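Local atomic coordinates of ABC transporter periplasmic substrate-binding protein (Desulfovibrio alaskensis, PDB entry 5MY5), a protein that probably serves as the periplasmic receptor of an ABC importer, binding tungstate selectively and delivering it for uptake. Residues V108-V119 with P208-G216; M176-A184 with T190-Y200. The protein carries 2 engineered substitutions. All coordinates share one frame; numbering follows the deposited sequence.

Contact 1: residues V108-V119 with P208-G216; sequences VIIGPAADPAGV and PPLKILVEG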
ATOM      1  N   VAL A 108       1.464   0.159  -9.684  1.00 15.94           N
ATOM      2  CA  VAL A 108       1.480   0.220 -11.186  1.00 16.41           C
ATOM      3  C   VAL A 108       2.905   0.269 -11.691  1.00 18.45           C
ATOM      4  O   VAL A 108       3.832   0.729 -10.983  1.00 17.02           O
ATOM      5  CB  VAL A 108       0.630   1.391 -11.698  1.00 17.68           C
ATOM      6  CG1 VAL A 108      -0.879   1.261 -11.277  1.00 19.20           C
ATOM      7  CG2 VAL A 108       1.159   2.645 -11.264  1.00 17.86           C
ATOM      8  N   ILE A 109       3.115  -0.192 -12.933  1.00 18.36           N
ATOM      9  CA  ILE A 109       4.407   0.069 -13.599  1.00 18.59           C
ATOM     10  C   ILE A 109       4.224   1.199 -14.580  1.00 17.52           C
ATOM     11  O   ILE A 109       3.252   1.153 -15.375  1.00 19.38           O
ATOM     12  CB  ILE A 109       4.926  -1.223 -14.252  1.00 20.43           C
ATOM     13  CG1 ILE A 109       5.096  -2.302 -13.136  1.00 22.07           C
ATOM     14  CG2 ILE A 109       6.183  -0.905 -15.012  1.00 19.72           C
ATOM     15  CD1 ILE A 109       5.308  -3.628 -13.725  1.00 24.64           C
ATOM     16  N   ILE A 110       5.108   2.148 -14.548  1.00 16.92           N
ATOM     17  CA  ILE A 110       5.061   3.371 -15.386  1.00 17.35           C
ATOM     18  C   ILE A 110       6.297   3.394 -16.232  1.00 20.40           C
ATOM     19  O   ILE A 110       7.311   2.722 -15.941  1.00 18.54           O
ATOM     20  CB  ILE A 110       4.852   4.638 -14.602  1.00 19.16           C
ATOM     21  CG1 ILE A 110       6.108   5.020 -13.809  1.00 15.40           C
ATOM     22  CG2 ILE A 110       3.657   4.468 -13.718  1.00 17.42           C
ATOM     23  CD1 ILE A 110       6.037   6.254 -12.988  1.00 15.79           C
ATOM     24  N   GLY A 111       6.216   4.130 -17.343  1.00 17.81           N
ATOM     25  CA  GLY A 111       7.358   4.271 -18.240  1.00 19.85           C
ATOM     26  C   GLY A 111       7.087   5.362 -19.249  1.00 24.41           C
ATOM     27  O   GLY A 111       5.948   5.935 -19.257  1.00 21.46           O
ATOM     28  N   PRO A 112       8.064   5.642 -20.153  1.00 20.30           N
ATOM     29  CA  PRO A 112       7.808   6.615 -21.155  1.00 23.78           C
ATOM     30  C   PRO A 112       6.572   6.323 -21.981  1.00 23.47           C
ATOM     31  O   PRO A 112       6.251   5.179 -22.308  1.00 22.58           O
ATOM     32  CB  PRO A 112       9.116   6.639 -21.985  1.00 22.17           C
ATOM     33  CG  PRO A 112      10.129   6.059 -21.096  1.00 21.92           C
ATOM     34  CD  PRO A 112       9.400   5.056 -20.291  1.00 21.28           C
ATOM     35  N   ALA A 113       5.869   7.403 -22.348  1.00 25.26           N
ATOM     36  CA  ALA A 113       4.682   7.247 -23.217  1.00 30.45           C
ATOM     37  C   ALA A 113       4.993   6.442 -24.486  1.00 30.48           C
ATOM     38  O   ALA A 113       4.184   5.653 -24.916  1.00 32.21           O
ATOM     39  CB  ALA A 113       4.084   8.623 -23.598  1.00 31.63           C
ATOM     40  N   ALA A 114       6.202   6.624 -25.015  1.00 29.80           N
ATOM     41  CA  ALA A 114       6.633   5.903 -26.213  1.00 31.56           C
ATOM     42  C   ALA A 114       6.855   4.412 -25.960  1.00 37.16           C
ATOM     43  O   ALA A 114       6.853   3.597 -26.903  1.00 34.12           O
ATOM     44  CB  ALA A 114       7.902   6.520 -26.765  1.00 35.21           C
ATOM     45  N   ASP A 115       7.117   4.049 -24.694  1.00 32.79           N
ATOM     46  CA  ASP A 115       7.156   2.663 -24.277  1.00 25.16           C
ATOM     47  C   ASP A 115       8.143   1.825 -25.092  1.00 26.07           C
ATOM     48  O   ASP A 115       7.767   0.882 -25.831  1.00 24.18           O
ATOM     49  CB  ASP A 115       5.741   2.146 -24.370  1.00 22.48           C
ATOM     50  CG  ASP A 115       5.562   0.754 -23.882  1.00 22.14           C
ATOM     51  OD1 ASP A 115       6.368   0.223 -23.118  1.00 21.99           O
ATOM     52  OD2 ASP A 115       4.523   0.122 -24.146  1.00 24.65           O
ATOM     53  N   PRO A 116       9.428   2.121 -24.940  1.00 25.15           N
ATOM     54  CA  PRO A 116      10.440   1.524 -25.811  1.00 27.56           C
ATOM     55  C   PRO A 116      10.527   0.004 -25.713  1.00 27.93           C
ATOM     56  O   PRO A 116      10.900  -0.634 -26.697  1.00 27.66           O
ATOM     57  CB  PRO A 116      11.731   2.258 -25.413  1.00 30.39           C
ATOM     58  CG  PRO A 116      11.463   2.734 -24.015  1.00 29.12           C
ATOM     59  CD  PRO A 116      10.015   3.091 -23.994  1.00 28.23           C
ATOM     60  N   ALA A 117      10.131  -0.634 -24.594  1.00 23.49           N
ATOM     61  CA  ALA A 117      10.057  -2.073 -24.487  1.00 22.65           C
ATOM     62  C   ALA A 117       8.769  -2.692 -24.955  1.00 23.40           C
ATOM     63  O   ALA A 117       8.639  -3.916 -24.942  1.00 22.23           O
ATOM     64  CB  ALA A 117      10.347  -2.503 -23.006  1.00 24.33           C
ATOM     65  N   GLY A 118       7.776  -1.843 -25.208  1.00 21.34           N
ATOM     66  CA  GLY A 118       6.469  -2.223 -25.691  1.00 23.34           C
ATOM     67  C   GLY A 118       5.711  -3.094 -24.747  1.00 23.58           C
ATOM     68  O   GLY A 118       5.159  -4.145 -25.112  1.00 25.65           O
ATOM     69  N   VAL A 119       5.650  -2.636 -23.480  1.00 21.38           N
ATOM     70  CA  VAL A 119       4.936  -3.430 -22.479  1.00 21.94           C
ATOM     71  C   VAL A 119       3.479  -3.030 -22.140  1.00 22.55           C
ATOM     72  O   VAL A 119       2.837  -3.710 -21.347  1.00 22.49           O
ATOM     73  CB  VAL A 119       5.722  -3.456 -21.141  1.00 21.88           C
ATOM     74  CG1 VAL A 119       7.130  -3.930 -21.426  1.00 23.14           C
ATOM     75  CG2 VAL A 119       5.684  -2.115 -20.434  1.00 23.49           C
ATOM     76  N   PRO A 208       2.650  14.281 -17.360  1.00 23.17           N
ATOM     77  CA  PRO A 208       4.033  13.837 -17.171  1.00 23.51           C
ATOM     78  C   PRO A 208       4.551  12.975 -18.347  1.00 24.10           C
ATOM     79  O   PRO A 208       3.765  12.344 -19.052  1.00 26.03           O
ATOM     80  CB  PRO A 208       3.906  12.963 -15.904  1.00 22.09           C
ATOM     81  CG  PRO A 208       2.564  12.351 -16.097  1.00 24.47           C
ATOM     82  CD  PRO A 208       1.694  13.489 -16.595  1.00 24.42           C
ATOM     83  N   PRO A 209       5.900  12.823 -18.438  1.00 23.45           N
ATOM     84  CA  PRO A 209       6.446  11.974 -19.465  1.00 25.54           C
ATOM     85  C   PRO A 209       6.321  10.507 -19.276  1.00 26.78           C
ATOM     86  O   PRO A 209       6.407   9.773 -20.224  1.00 27.97           O
ATOM     87  CB  PRO A 209       7.930  12.355 -19.484  1.00 23.96           C
ATOM     88  CG  PRO A 209       8.207  12.902 -18.093  1.00 23.94           C
ATOM     89  CD  PRO A 209       6.911  13.585 -17.733  1.00 24.95           C
ATOM     90  N   LEU A 210       6.070  10.064 -18.031  1.00 21.07           N
ATOM     91  CA  LEU A 210       5.879   8.678 -17.692  1.00 21.08           C
ATOM     92  C   LEU A 210       4.397   8.466 -17.471  1.00 20.91           C
ATOM     93  O   LEU A 210       3.761   9.257 -16.805  1.00 21.15           O
ATOM     94  CB  LEU A 210       6.613   8.336 -16.393  1.00 20.00           C
ATOM     95  CG  LEU A 210       8.109   8.561 -16.370  1.00 21.30           C
ATOM     96  CD1 LEU A 210       8.608   8.321 -14.968  1.00 22.13           C
ATOM     97  CD2 LEU A 210       8.837   7.727 -17.467  1.00 22.84           C
ATOM     98  N   LYS A 211       3.909   7.446 -18.100  1.00 18.22           N
ATOM     99  CA  LYS A 211       2.463   7.063 -18.114  1.00 22.36           C
ATOM    100  C   LYS A 211       2.303   5.717 -17.434  1.00 20.48           C
ATOM    101  O   LYS A 211       3.271   4.896 -17.380  1.00 19.25           O
ATOM    102  CB  LYS A 211       2.002   7.018 -19.590  1.00 24.25           C
ATOM    103  CG  LYS A 211       2.346   8.270 -20.362  1.00 27.17           C
ATOM    104  CD  LYS A 211       1.640   9.503 -19.838  1.00 28.96           C
ATOM    105  CE  LYS A 211       1.886  10.715 -20.752  1.00 37.15           C
ATOM    106  NZ  LYS A 211       1.399  12.029 -20.199  1.00 37.07           N
ATOM    107  N   ILE A 212       1.119   5.383 -16.945  1.00 20.31           N
ATOM    108  CA  ILE A 212       0.836   4.090 -16.444  1.00 20.30           C
ATOM    109  C   ILE A 212       0.753   3.115 -17.602  1.00 19.78           C
ATOM    110  O   ILE A 212      -0.049   3.346 -18.541  1.00 23.44           O
ATOM    111  CB  ILE A 212      -0.462   3.975 -15.592  1.00 20.50           C
ATOM    112  CG1 ILE A 212      -0.338   4.879 -14.332  1.00 22.45           C
ATOM    113  CG2 ILE A 212      -0.791   2.529 -15.311  1.00 21.83           C
ATOM    114  CD1 ILE A 212      -1.675   4.972 -13.609  1.00 23.20           C
ATOM    115  N   LEU A 213       1.595   2.112 -17.588  1.00 20.24           N
ATOM    116  CA  LEU A 213       1.674   1.117 -18.654  1.00 19.85           C
ATOM    117  C   LEU A 213       1.266  -0.257 -18.265  1.00 23.60           C
ATOM    118  O   LEU A 213       0.825  -1.023 -19.101  1.00 28.44           O
ATOM    119  CB  LEU A 213       3.076   1.171 -19.262  1.00 19.75           C
ATOM    120  CG  LEU A 213       3.589   2.417 -19.906  1.00 20.24           C
ATOM    121  CD1 LEU A 213       5.058   2.427 -20.306  1.00 23.19           C
ATOM    122  CD2 LEU A 213       2.685   2.701 -21.151  1.00 22.57           C
ATOM    123  N   VAL A 214       1.355  -0.638 -16.979  1.00 19.95           N
ATOM    124  CA  VAL A 214       0.907  -1.923 -16.559  1.00 20.00           C
ATOM    125  C   VAL A 214       0.122  -1.716 -15.247  1.00 22.91           C
ATOM    126  O   VAL A 214       0.680  -1.110 -14.362  1.00 21.75           O
ATOM    127  CB  VAL A 214       2.126  -2.855 -16.274  1.00 21.67           C
ATOM    128  CG1 VAL A 214       1.702  -4.204 -15.800  1.00 20.19           C
ATOM    129  CG2 VAL A 214       3.060  -2.917 -17.497  1.00 22.46           C
ATOM    130  N   GLU A 215      -1.112  -2.233 -15.169  1.00 24.42           N
ATOM    131  CA  GLU A 215      -2.010  -2.034 -14.001  1.00 22.77           C
ATOM    132  C   GLU A 215      -3.078  -3.082 -14.031  1.00 27.65           C
ATOM    133  O   GLU A 215      -3.346  -3.664 -15.110  1.00 25.25           O
ATOM    134  CB  GLU A 215      -2.593  -0.585 -13.995  1.00 25.76           C
ATOM    135  CG  GLU A 215      -3.643  -0.323 -15.109  1.00 28.11           C
ATOM    136  CD  GLU A 215      -4.238   1.071 -15.074  1.00 31.91           C
ATOM    137  OE1 GLU A 215      -4.399   1.668 -13.995  1.00 31.53           O
ATOM    138  OE2 GLU A 215      -4.548   1.625 -16.153  1.00 33.32           O
ATOM    139  N   GLY A 216      -3.704  -3.374 -12.903  1.00 24.02           N
ATOM    140  CA  GLY A 216      -4.837  -4.229 -12.773  1.00 25.36           C
ATOM    141  C   GLY A 216      -4.577  -5.624 -12.392  1.00 24.72           C
ATOM    142  O   GLY A 216      -5.461  -6.349 -11.908  1.00 28.81           O
TER
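Ile109 O takes two amide hydrogens, from Leu213 N at 2.9 Å and from Val214 N at 3.1 Å; Leu213 and Val214 thus both face Ile109, a classic beta bulge between two antiparallel strands. Ile109 N donates to Val214 O. Beyond the bulge, Gly111 and Lys211 exchange a pair of backbone bonds, the shorter being Lys211 N to Gly111 O at 2.8 Å, and Ala113 N reaches Pro209 O at the strand end. Leu213, one of the two bulge residues, directs its CB toward the opposing strand, and its CD1 lies 3.6 Å from Gly111 CA, where no side chain stands. On one face Ile109 and Val214 lie side by side, CB to CB 3.8 Å; on the other, the side chains of Ile110 and Leu210 cross at about a right angle: with Ile110 CG1 between backbone N and carbonyl carbon (chi1 72°) and the chain extended beyond, CD1 arrives 3.8 Å from Leu210 CD1. Further out, Asp115 OD1 accepts from Val119 N, just past the type I turn of Asp115 to Gly118, at 3.0 Å and also bonds Tyr189 OH, bonds consistent with fixing the turn that brings Val119 CG2 to 4.0 Å from Val214 CG2. Helix 124-133 covers the Ile109 and Val214 face through Leu128, Val124 and Ala127. The whole is a bulged antiparallel edge of the mixed sheet in a periplasmic-binding-protein fold.

Contact 2: residues M176-A184 with T190-Y200; sequences MLRTINVAA and TMTDRGTYIKY
Thr190 meets helix 176-184 through two branches: its CG2 packs on Ala183 CB at 3.9 Å, while OG1, bonded to Val139 O, lies beside Thr179 CG2. At Met191 the main chain makes the contact, its O lying 3.4 Å from Met176 CE, which a bend at chi2 (71°) and another at chi3 carry back along the strand. The side chain of Met176 crosses that of Thr192 at about a right angle, with CG 3.4 Å from Thr192 OG1; that hydroxyl donates to Asp193 O. Asp193 then begins the next helix as its N-cap: OD2 takes Thr196 N at 2.8 Å from above the carboxylate plane, and OD1 accepts Thr196 OG1 on its syn lone pair. Strand 189-193 thus passes directly into helix 194-203, and together with helix 176-186 they form a helix-strand-helix unit of the periplasmic-binding-protein fold, the two short helix segments crossing at -64°. Bonded in this way, Thr196 presents CG2 to Leu177 CD2 at 3.7 Å and to Ile180 CD1. One turn later Tyr200 enters as a knob among Leu177, Ile180, Asn181 and Ala184. Ile180 CG2 sits over the centre of its ring, 3.5 Å from the centroid, a CH-pi contact only 4° off the ring normal.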
ATOM      1  N   MET A 176       9.999   7.396  -3.101  1.00 17.30           N
ATOM      2  CA  MET A 176       9.211   7.137  -4.308  1.00 15.95           C
ATOM      3  C   MET A 176       9.284   8.259  -5.315  1.00 17.39           C
ATOM      4  O   MET A 176       9.519   8.017  -6.551  1.00 18.94           O
ATOM      5  CB  MET A 176       7.766   6.764  -4.005  1.00 17.49           C
ATOM      6  CG  MET A 176       7.037   6.090  -5.109  1.00 16.32           C
ATOM      7  SD  MET A 176       7.584   4.414  -5.429  1.00 18.75           S
ATOM      8  CE  MET A 176       8.616   4.712  -6.876  1.00 20.53           C
ATOM      9  N   LEU A 177       9.076   9.517  -4.901  1.00 19.19           N
ATOM     10  CA  LEU A 177       9.125  10.598  -5.857  1.00 19.85           C
ATOM     11  C   LEU A 177      10.471  10.756  -6.520  1.00 17.38           C
ATOM     12  O   LEU A 177      10.601  10.898  -7.769  1.00 17.70           O
ATOM     13  CB  LEU A 177       8.695  11.924  -5.164  1.00 20.12           C
ATOM     14  CG  LEU A 177       7.204  12.113  -4.982  1.00 25.71           C
ATOM     15  CD1 LEU A 177       6.991  13.372  -4.129  1.00 26.06           C
ATOM     16  CD2 LEU A 177       6.486  12.242  -6.349  1.00 27.88           C
ATOM     17  N   ARG A 178      11.529  10.618  -5.772  1.00 17.60           N
ATOM     18  CA  ARG A 178      12.862  10.696  -6.323  1.00 17.47           C
ATOM     19  C   ARG A 178      13.091   9.567  -7.385  1.00 17.95           C
ATOM     20  O   ARG A 178      13.746   9.775  -8.411  1.00 18.23           O
ATOM     21  CB  ARG A 178      13.914  10.590  -5.279  1.00 17.18           C
ATOM     22  CG  ARG A 178      14.077  11.844  -4.384  1.00 20.04           C
ATOM     23  CD  ARG A 178      14.611  13.037  -5.178  1.00 20.81           C
ATOM     24  NE  ARG A 178      15.037  14.055  -4.226  1.00 22.21           N
ATOM     25  CZ  ARG A 178      15.613  15.236  -4.493  1.00 22.25           C
ATOM     26  NH1 ARG A 178      15.754  15.657  -5.731  1.00 25.08           N
ATOM     27  NH2 ARG A 178      15.985  16.014  -3.482  1.00 23.09           N
ATOM     28  N   THR A 179      12.599   8.415  -7.081  1.00 17.17           N
ATOM     29  CA  THR A 179      12.838   7.249  -7.936  1.00 17.68           C
ATOM     30  C   THR A 179      12.068   7.450  -9.204  1.00 18.31           C
ATOM     31  O   THR A 179      12.569   7.102 -10.293  1.00 17.27           O
ATOM     32  CB  THR A 179      12.416   6.012  -7.151  1.00 15.84           C
ATOM     33  OG1 THR A 179      13.303   5.835  -6.027  1.00 17.26           O
ATOM     34  CG2 THR A 179      12.384   4.735  -7.977  1.00 17.17           C
ATOM     35  N   ILE A 180      10.846   7.975  -9.117  1.00 17.37           N
ATOM     36  CA  ILE A 180      10.085   8.324 -10.317  1.00 17.83           C
ATOM     37  C   ILE A 180      10.878   9.275 -11.166  1.00 18.18           C
ATOM     38  O   ILE A 180      10.954   9.116 -12.408  1.00 19.23           O
ATOM     39  CB  ILE A 180       8.738   8.899  -9.949  1.00 17.69           C
ATOM     40  CG1 ILE A 180       7.807   7.799  -9.504  1.00 18.53           C
ATOM     41  CG2 ILE A 180       8.112   9.610 -11.175  1.00 20.15           C
ATOM     42  CD1 ILE A 180       6.456   8.297  -8.934  1.00 21.09           C
ATOM     43  N   ASN A 181      11.403  10.342 -10.569  1.00 17.50           N
ATOM     44  CA  ASN A 181      12.240  11.322 -11.259  1.00 18.78           C
ATOM     45  C   ASN A 181      13.486  10.760 -11.915  1.00 18.54           C
ATOM     46  O   ASN A 181      13.759  11.103 -13.059  1.00 21.97           O
ATOM     47  CB  ASN A 181      12.473  12.558 -10.411  1.00 21.95           C
ATOM     48  CG  ASN A 181      11.170  13.428 -10.365  1.00 25.09           C
ATOM     49  OD1 ASN A 181      10.796  13.966 -11.403  1.00 34.45           O
ATOM     50  ND2 ASN A 181      10.444  13.375  -9.327  1.00 30.00           N
ATOM     51  N   VAL A 182      14.123   9.748 -11.295  1.00 20.52           N
ATOM     52  CA  VAL A 182      15.196   9.088 -11.997  1.00 19.64           C
ATOM     53  C   VAL A 182      14.738   8.290 -13.208  1.00 18.59           C
ATOM     54  O   VAL A 182      15.339   8.387 -14.300  1.00 19.25           O
ATOM     55  CB  VAL A 182      15.980   8.174 -11.051  1.00 20.35           C
ATOM     56  CG1 VAL A 182      16.972   7.324 -11.860  1.00 19.88           C
ATOM     57  CG2 VAL A 182      16.638   8.998  -9.945  1.00 19.40           C
ATOM     58  N   ALA A 183      13.603   7.597 -13.113  1.00 18.16           N
ATOM     59  CA  ALA A 183      13.031   6.874 -14.262  1.00 18.30           C
ATOM     60  C   ALA A 183      12.702   7.893 -15.351  1.00 19.51           C
ATOM     61  O   ALA A 183      13.014   7.632 -16.533  1.00 21.01           O
ATOM     62  CB  ALA A 183      11.828   6.088 -13.879  1.00 17.99           C
ATOM     63  N   ALA A 184      12.191   9.087 -14.989  1.00 18.74           N
ATOM     64  CA  ALA A 184      11.929  10.084 -16.031  1.00 20.48           C
ATOM     65  C   ALA A 184      13.192  10.575 -16.720  1.00 22.20           C
ATOM     66  O   ALA A 184      13.210  10.629 -17.943  1.00 23.16           O
ATOM     67  CB  ALA A 184      11.143  11.250 -15.483  1.00 22.04           C
ATOM     68  N   THR A 190       9.462   2.022 -14.003  1.00 14.70           N
ATOM     69  CA  THR A 190       9.587   1.880 -12.526  1.00 15.44           C
ATOM     70  C   THR A 190       8.215   1.394 -12.014  1.00 14.71           C
ATOM     71  O   THR A 190       7.154   1.666 -12.600  1.00 18.45           O
ATOM     72  CB  THR A 190      10.085   3.153 -11.866  1.00 17.82           C
ATOM     73  OG1 THR A 190      10.427   2.843 -10.497  1.00 17.49           O
ATOM     74  CG2 THR A 190       9.084   4.234 -11.826  1.00 17.78           C
ATOM     75  N   MET A 191       8.228   0.724 -10.872  1.00 14.24           N
ATOM     76  CA  MET A 191       7.006   0.361 -10.149  1.00 14.88           C
ATOM     77  C   MET A 191       6.807   1.431  -9.049  1.00 16.04           C
ATOM     78  O   MET A 191       7.750   1.742  -8.275  1.00 16.64           O
ATOM     79  CB  MET A 191       7.081  -1.036  -9.543  1.00 15.68           C
ATOM     80  CG  MET A 191       5.796  -1.510  -8.921  1.00 17.30           C
ATOM     81  SD  MET A 191       5.965  -2.657  -7.561  1.00 18.38           S
ATOM     82  CE  MET A 191       6.492  -1.514  -6.283  1.00 17.93           C
ATOM     83  N   THR A 192       5.552   1.916  -8.976  1.00 14.36           N
ATOM     84  CA  THR A 192       5.143   2.920  -7.952  1.00 16.59           C
ATOM     85  C   THR A 192       3.840   2.607  -7.382  1.00 15.29           C
ATOM     86  O   THR A 192       3.044   1.925  -7.977  1.00 16.74           O
ATOM     87  CB  THR A 192       5.129   4.313  -8.556  1.00 15.60           C
ATOM     88  OG1 THR A 192       4.820   5.314  -7.560  1.00 16.97           O
ATOM     89  CG2 THR A 192       4.206   4.447  -9.682  1.00 16.47           C
ATOM     90  N   ASP A 193       3.605   3.058  -6.120  1.00 15.59           N
ATOM     91  CA  ASP A 193       2.197   3.015  -5.661  1.00 16.14           C
ATOM     92  C   ASP A 193       1.438   4.058  -6.575  1.00 15.67           C
ATOM     93  O   ASP A 193       2.001   5.044  -6.964  1.00 15.30           O
ATOM     94  CB  ASP A 193       2.087   3.413  -4.164  1.00 18.28           C
ATOM     95  CG  ASP A 193       2.656   4.759  -3.929  1.00 18.54           C
ATOM     96  OD1 ASP A 193       3.869   5.066  -4.085  1.00 20.20           O
ATOM     97  OD2 ASP A 193       1.825   5.627  -3.605  1.00 22.03           O
ATOM     98  N   ARG A 194       0.148   3.743  -6.749  1.00 16.09           N
ATOM     99  CA  ARG A 194      -0.722   4.651  -7.543  1.00 15.87           C
ATOM    100  C   ARG A 194      -0.838   6.007  -6.939  1.00 17.21           C
ATOM    101  O   ARG A 194      -0.808   6.998  -7.693  1.00 18.48           O
ATOM    102  CB  ARG A 194      -2.071   4.087  -7.751  1.00 16.79           C
ATOM    103  CG  ARG A 194      -2.945   4.887  -8.767  1.00 18.72           C
ATOM    104  CD  ARG A 194      -4.313   4.219  -8.885  1.00 19.65           C
ATOM    105  NE  ARG A 194      -4.325   2.882  -9.481  1.00 18.05           N
ATOM    106  CZ  ARG A 194      -4.375   2.650 -10.796  1.00 19.17           C
ATOM    107  NH1 ARG A 194      -4.373   3.633 -11.684  1.00 20.08           N
ATOM    108  NH2 ARG A 194      -4.395   1.379 -11.215  1.00 20.08           N
ATOM    109  N   GLY A 195      -0.936   6.109  -5.633  1.00 17.62           N
ATOM    110  CA  GLY A 195      -1.088   7.411  -4.972  1.00 17.26           C
ATOM    111  C   GLY A 195       0.023   8.374  -5.339  1.00 17.77           C
ATOM    112  O   GLY A 195      -0.175   9.510  -5.724  1.00 18.53           O
ATOM    113  N   THR A 196       1.295   7.915  -5.215  1.00 18.16           N
ATOM    114  CA  THR A 196       2.418   8.757  -5.544  1.00 16.42           C
ATOM    115  C   THR A 196       2.391   9.101  -7.061  1.00 17.90           C
ATOM    116  O   THR A 196       2.706  10.249  -7.376  1.00 19.17           O
ATOM    117  CB  THR A 196       3.759   8.104  -5.182  1.00 18.34           C
ATOM    118  OG1 THR A 196       3.781   7.760  -3.765  1.00 18.56           O
ATOM    119  CG2 THR A 196       4.872   9.019  -5.430  1.00 17.28           C
ATOM    120  N   TYR A 197       2.027   8.137  -7.922  1.00 16.44           N
ATOM    121  CA  TYR A 197       1.841   8.462  -9.319  1.00 16.91           C
ATOM    122  C   TYR A 197       0.828   9.639  -9.542  1.00 18.67           C
ATOM    123  O   TYR A 197       1.147  10.586 -10.277  1.00 19.03           O
ATOM    124  CB  TYR A 197       1.472   7.302 -10.198  1.00 16.50           C
ATOM    125  CG  TYR A 197       1.465   7.739 -11.624  1.00 20.20           C
ATOM    126  CD1 TYR A 197       2.665   7.993 -12.259  1.00 20.30           C
ATOM    127  CD2 TYR A 197       0.250   7.911 -12.344  1.00 21.25           C
ATOM    128  CE1 TYR A 197       2.655   8.444 -13.590  1.00 22.29           C
ATOM    129  CE2 TYR A 197       0.243   8.409 -13.620  1.00 21.23           C
ATOM    130  CZ  TYR A 197       1.421   8.657 -14.223  1.00 20.80           C
ATOM    131  OH  TYR A 197       1.406   9.035 -15.521  1.00 20.76           O
ATOM    132  N   ILE A 198      -0.336   9.482  -8.942  1.00 16.49           N
ATOM    133  CA  ILE A 198      -1.360  10.544  -9.031  1.00 18.22           C
ATOM    134  C   ILE A 198      -0.747  11.920  -8.635  1.00 17.88           C
ATOM    135  O   ILE A 198      -0.955  12.967  -9.329  1.00 19.62           O
ATOM    136  CB  ILE A 198      -2.594  10.141  -8.212  1.00 19.06           C
ATOM    137  CG1 ILE A 198      -3.360   9.012  -8.852  1.00 18.44           C
ATOM    138  CG2 ILE A 198      -3.458  11.415  -7.961  1.00 20.00           C
ATOM    139  CD1 ILE A 198      -4.311   8.364  -7.902  1.00 18.80           C
ATOM    140  N   LYS A 199      -0.005  12.011  -7.528  1.00 17.95           N
ATOM    141  CA  LYS A 199       0.569  13.289  -7.101  1.00 20.85           C
ATOM    142  C   LYS A 199       1.610  13.764  -8.095  1.00 22.19           C
ATOM    143  O   LYS A 199       1.677  14.972  -8.434  1.00 24.50           O
ATOM    144  CB  LYS A 199       1.166  13.170  -5.659  1.00 21.01           C
ATOM    145  CG  LYS A 199       0.053  12.950  -4.614  1.00 24.75           C
ATOM    146  CD  LYS A 199       0.550  12.735  -3.182  1.00 26.84           C
ATOM    147  CE  LYS A 199      -0.661  12.682  -2.212  1.00 34.41           C
ATOM    148  NZ  LYS A 199      -0.402  12.028  -0.857  1.00 40.90           N
ATOM    149  N   TYR A 200       2.451  12.853  -8.564  1.00 20.50           N
ATOM    150  CA  TYR A 200       3.467  13.217  -9.557  1.00 20.25           C
ATOM    151  C   TYR A 200       2.816  13.726 -10.934  1.00 22.01           C
ATOM    152  O   TYR A 200       3.241  14.725 -11.506  1.00 22.52           O
ATOM    153  CB  TYR A 200       4.318  11.934  -9.849  1.00 20.53           C
ATOM    154  CG  TYR A 200       5.120  11.957 -11.124  1.00 20.64           C
ATOM    155  CD1 TYR A 200       6.236  12.766 -11.196  1.00 18.81           C
ATOM    156  CD2 TYR A 200       4.791  11.154 -12.247  1.00 20.18           C
ATOM    157  CE1 TYR A 200       6.974  12.889 -12.366  1.00 20.04           C
ATOM    158  CE2 TYR A 200       5.568  11.198 -13.377  1.00 21.20           C
ATOM    159  CZ  TYR A 200       6.645  12.043 -13.419  1.00 18.45           C
ATOM    160  OH  TYR A 200       7.282  11.984 -14.663  1.00 24.39           O
TER

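In the fold
The two contacts have centres about 12 Å apart and meet through helix 194-203, which is followed in the chain, after residues 204-209, by strand 210-214. Tyr197 OH approaches Leu210 O at 2.7 Å, a probable hydrogen bond, and Arg194 NH2 forms a salt bridge with Glu215 OE1 at 2.8 Å; Arg194 also pairs with Asp106. Tyr200, gripped in contact 2, touches Pro209 of contact 1, its OH 3.5 Å from Pro209 CD. Strands 100-112 and 189-193 are neighbours in one sheet, with backbone bonds joining Val108 to Thr192 and Ile110 to Thr190. Contact 2 is buried and contact 1 partly buried; their centres lie about 14 Å and about 20 Å from the centre of the chain.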